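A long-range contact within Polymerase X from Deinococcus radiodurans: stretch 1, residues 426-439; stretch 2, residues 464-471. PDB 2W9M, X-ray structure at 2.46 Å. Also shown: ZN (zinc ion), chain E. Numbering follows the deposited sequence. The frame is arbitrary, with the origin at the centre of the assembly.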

# COMPACT_ATOMS: atom_id res chain seq x y z
N SER A 426 -15.02 5.53 -1.63
CA SER A 426 -14.27 4.36 -2.07
C SER A 426 -15.18 3.20 -2.43
O SER A 426 -16.29 3.09 -1.91
CB SER A 426 -13.31 3.90 -0.96
OG SER A 426 -12.34 4.90 -0.68
N VAL A 427 -14.70 2.33 -3.31
CA VAL A 427 -15.38 1.09 -3.64
C VAL A 427 -14.83 -0.05 -2.77
O VAL A 427 -13.62 -0.23 -2.67
CB VAL A 427 -15.20 0.71 -5.12
CG1 VAL A 427 -15.98 -0.54 -5.46
CG2 VAL A 427 -15.63 1.86 -6.02
N HIS A 428 -15.73 -0.80 -2.15
CA HIS A 428 -15.36 -1.95 -1.33
C HIS A 428 -16.30 -3.12 -1.59
O HIS A 428 -16.33 -4.10 -0.83
CB HIS A 428 -15.36 -1.59 0.15
CG HIS A 428 -14.16 -0.81 0.60
ND1 HIS A 428 -12.89 -1.35 0.61
CD2 HIS A 428 -14.04 0.45 1.07
CE1 HIS A 428 -12.04 -0.45 1.05
NE2 HIS A 428 -12.71 0.65 1.34
N SER A 429 -17.09 -3.01 -2.66
CA SER A 429 -18.07 -4.02 -3.01
C SER A 429 -18.33 -3.97 -4.51
O SER A 429 -18.04 -2.97 -5.16
CB SER A 429 -19.38 -3.76 -2.27
OG SER A 429 -19.97 -2.55 -2.71
N ASN A 430 -18.87 -5.06 -5.06
CA ASN A 430 -19.23 -5.11 -6.48
C ASN A 430 -18.06 -4.87 -7.43
O ASN A 430 -18.08 -3.93 -8.21
CB ASN A 430 -20.34 -4.11 -6.77
CG ASN A 430 -21.68 -4.54 -6.23
OD1 ASN A 430 -22.11 -4.09 -5.17
ND2 ASN A 430 -22.35 -5.43 -6.95
N PHE A 431 -17.06 -5.73 -7.36
CA PHE A 431 -15.88 -5.57 -8.20
C PHE A 431 -16.08 -6.13 -9.61
O PHE A 431 -15.23 -5.96 -10.48
CB PHE A 431 -14.66 -6.23 -7.55
CG PHE A 431 -14.07 -5.43 -6.42
CD1 PHE A 431 -14.83 -5.12 -5.30
CD2 PHE A 431 -12.76 -4.99 -6.48
CE1 PHE A 431 -14.28 -4.39 -4.26
CE2 PHE A 431 -12.21 -4.26 -5.44
CZ PHE A 431 -12.98 -3.96 -4.33
N THR A 432 -17.21 -6.79 -9.83
CA THR A 432 -17.44 -7.47 -11.10
C THR A 432 -18.53 -6.84 -11.97
O THR A 432 -18.94 -7.42 -12.97
CB THR A 432 -17.72 -8.98 -10.90
OG1 THR A 432 -18.62 -9.16 -9.80
CG2 THR A 432 -16.42 -9.72 -10.60
N LEU A 433 -18.98 -5.65 -11.60
CA LEU A 433 -19.85 -4.88 -12.47
C LEU A 433 -19.16 -4.68 -13.82
O LEU A 433 -17.94 -4.58 -13.89
CB LEU A 433 -20.17 -3.52 -11.85
CG LEU A 433 -21.43 -3.36 -11.00
CD1 LEU A 433 -21.55 -4.45 -9.96
CD2 LEU A 433 -21.44 -1.98 -10.35
N ASP A 434 -19.94 -4.63 -14.90
CA ASP A 434 -19.38 -4.36 -16.22
C ASP A 434 -18.76 -2.96 -16.25
O ASP A 434 -19.13 -2.09 -15.47
CB ASP A 434 -20.44 -4.51 -17.31
CG ASP A 434 -21.77 -3.89 -16.93
OD1 ASP A 434 -22.22 -2.96 -17.65
OD2 ASP A 434 -22.36 -4.32 -15.92
N ALA A 435 -17.81 -2.76 -17.17
CA ALA A 435 -17.07 -1.50 -17.24
C ALA A 435 -17.96 -0.26 -17.23
O ALA A 435 -17.73 0.68 -16.47
CB ALA A 435 -16.15 -1.49 -18.45
N ALA A 436 -18.99 -0.25 -18.08
CA ALA A 436 -19.84 0.92 -18.23
C ALA A 436 -20.66 1.24 -16.98
O ALA A 436 -20.89 2.41 -16.65
CB ALA A 436 -20.75 0.77 -19.44
N ARG A 437 -21.11 0.20 -16.28
CA ARG A 437 -21.82 0.39 -15.02
C ARG A 437 -20.89 0.89 -13.91
O ARG A 437 -21.27 1.73 -13.10
CB ARG A 437 -22.52 -0.90 -14.60
CG ARG A 437 -24.02 -0.90 -14.84
CD ARG A 437 -24.76 -0.45 -13.58
NE ARG A 437 -25.29 -1.59 -12.83
CZ ARG A 437 -25.44 -1.61 -11.50
NH1 ARG A 437 -25.10 -0.55 -10.78
NH2 ARG A 437 -25.93 -2.69 -10.90
N GLN A 438 -19.67 0.37 -13.90
CA GLN A 438 -18.68 0.72 -12.89
C GLN A 438 -18.23 2.17 -13.05
O GLN A 438 -18.08 2.90 -12.07
CB GLN A 438 -17.48 -0.21 -12.97
CG GLN A 438 -16.54 -0.12 -11.77
CD GLN A 438 -17.06 -0.89 -10.57
OE1 GLN A 438 -17.64 -0.32 -9.66
NE2 GLN A 438 -16.85 -2.21 -10.58
N THR A 439 -18.00 2.57 -14.30
CA THR A 439 -17.60 3.94 -14.60
C THR A 439 -18.68 4.94 -14.17
O THR A 439 -18.37 5.96 -13.53
CB THR A 439 -17.31 4.12 -16.10
OG1 THR A 439 -16.20 3.30 -16.47
CG2 THR A 439 -16.99 5.57 -16.41
N ARG A 464 -2.28 -9.91 -5.69
CA ARG A 464 -3.47 -10.63 -5.24
C ARG A 464 -4.61 -10.60 -6.26
O ARG A 464 -5.13 -11.64 -6.66
CB ARG A 464 -3.94 -10.09 -3.89
CG ARG A 464 -5.26 -10.68 -3.41
CD ARG A 464 -5.56 -10.30 -1.97
NE ARG A 464 -4.58 -10.86 -1.05
CZ ARG A 464 -4.68 -12.06 -0.49
NH1 ARG A 464 -5.74 -12.82 -0.76
NH2 ARG A 464 -3.74 -12.50 0.33
N ARG A 465 -5.00 -9.40 -6.67
CA ARG A 465 -6.07 -9.22 -7.64
C ARG A 465 -5.90 -7.90 -8.39
O ARG A 465 -5.56 -6.89 -7.80
CB ARG A 465 -7.43 -9.22 -6.94
CG ARG A 465 -7.60 -8.05 -5.97
CD ARG A 465 -8.93 -7.33 -6.16
NE ARG A 465 -9.87 -7.62 -5.08
CZ ARG A 465 -10.03 -6.86 -4.01
NH1 ARG A 465 -9.31 -5.75 -3.86
NH2 ARG A 465 -10.92 -7.20 -3.08
N PRO A 466 -6.14 -7.92 -9.71
CA PRO A 466 -6.17 -6.68 -10.49
C PRO A 466 -7.35 -5.81 -10.06
O PRO A 466 -8.23 -6.29 -9.34
CB PRO A 466 -6.39 -7.18 -11.93
CG PRO A 466 -7.01 -8.54 -11.74
CD PRO A 466 -6.26 -9.10 -10.58
N GLY A 467 -7.37 -4.55 -10.49
CA GLY A 467 -8.48 -3.67 -10.17
C GLY A 467 -9.70 -4.03 -10.99
O GLY A 467 -9.62 -4.82 -11.93
N TYR A 468 -10.85 -3.45 -10.63
CA TYR A 468 -12.06 -3.68 -11.40
C TYR A 468 -11.97 -2.99 -12.75
O TYR A 468 -11.21 -2.04 -12.93
CB TYR A 468 -13.32 -3.21 -10.64
CG TYR A 468 -13.11 -2.00 -9.76
CD1 TYR A 468 -13.11 -2.11 -8.37
CD2 TYR A 468 -12.91 -0.74 -10.31
CE1 TYR A 468 -12.93 -1.01 -7.56
CE2 TYR A 468 -12.72 0.37 -9.51
CZ TYR A 468 -12.73 0.23 -8.14
OH TYR A 468 -12.54 1.34 -7.34
N ALA A 469 -12.75 -3.48 -13.71
CA ALA A 469 -12.79 -2.92 -15.05
C ALA A 469 -13.57 -1.60 -15.06
O ALA A 469 -14.76 -1.57 -14.75
CB ALA A 469 -13.42 -3.92 -16.02
N LEU A 470 -12.88 -0.52 -15.41
CA LEU A 470 -13.53 0.78 -15.54
C LEU A 470 -12.75 1.67 -16.51
O LEU A 470 -11.64 1.33 -16.93
CB LEU A 470 -13.66 1.48 -14.18
CG LEU A 470 -12.46 2.31 -13.68
CD1 LEU A 470 -12.81 3.04 -12.40
CD2 LEU A 470 -11.23 1.44 -13.49
N ASP A 471 -13.35 2.80 -16.87
CA ASP A 471 -12.71 3.77 -17.74
C ASP A 471 -12.10 4.89 -16.91
O ASP A 471 -12.74 5.91 -16.66
CB ASP A 471 -13.72 4.35 -18.73
CG ASP A 471 -13.12 5.41 -19.62
OD1 ASP A 471 -11.87 5.48 -19.72
OD2 ASP A 471 -13.90 6.18 -20.23
ZN ZN E . -10.48 1.62 1.57
O HOH W 1 -15.65 -3.45 -12.84

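Loops that lack regular secondary structure can still pack closely, through a few directed polar bonds and an aromatic cluster, and this contact in Polymerase X is a compact example. The first stretch runs as loop and turn through most of its length and enters a helix at Ala 435, with Asp 434 in the N-cap position; the second has no regular helix or strand, and ends at Asp 471, itself the N-cap of another helix. The backbones approach most closely where Ala 435 meets Leu 470, with their CA atoms 4.5 Å apart, and again where Phe 431 and Tyr 468 bring theirs to 5.3 Å. At Ala 435 the backbone itself makes a contact: its CA lies 3.4 Å from Ala 469 O, in a nearly straight CA-H...O arrangement with an angle of 166° at the hydrogen.

The direct hydrogen bond between the stretches joins a helix side chain to a loop backbone. Asp 471 N donates to Thr 439 OG1 over 2.9 Å, at an angle of 162°. The same hydroxyl donates to Ala 435 O, one turn back, with Thr 439 OG1 and Ala 435 O 3.0 Å apart. Thr 439 therefore uses its oxygen in both roles, accepting from the opposing stretch while remaining tied to its own helix, whose backbone bond from Thr 439 N to Ala 435 O measures 2.9 Å.

A water extends this polar connection. The water oxygen lies 2.8 Å from Leu 433 O and 2.8 Å from Ala 469 O, within hydrogen-bonding distance of each, and it accepts from Gln 438 NE2, also at 2.8 Å, so that it links a carbonyl of each stretch to a helix side chain. Gln 438 NE2 donates in addition to Asn 430 O, 3.2 Å away and almost linear at 174°, which fastens the amide to the loop preceding the helix. Held in this way, the amide group lies over one face of the Tyr 468 ring.

Tyr 468 has the largest area covered by the other stretch, and its ring meets Phe 431, Gln 438 and Val 427. Its edge is directed toward the face of Phe 431 in an offset edge-to-face pair, with centroids 5.3 Å apart and planes at 65°; the closest side-chain atoms, Tyr 468 CD1 and Phe 431 CD2, are separated by 3.5 Å. On the opposite face of Phe 431 the guanidinium of Arg 465 lies flat, the two centres 4.3 Å apart and the planes at 30°. The phenylalanine is thus sandwiched between two residues of the second stretch, a cationic group on one side and an aromatic edge on the other. Val 427 adds an apolar contact, its CG1 3.7 Å from Tyr 468 CE1. The contact illustrates how one direct hydrogen bond, a water and an aromatic cluster can together join two stretches far apart in sequence.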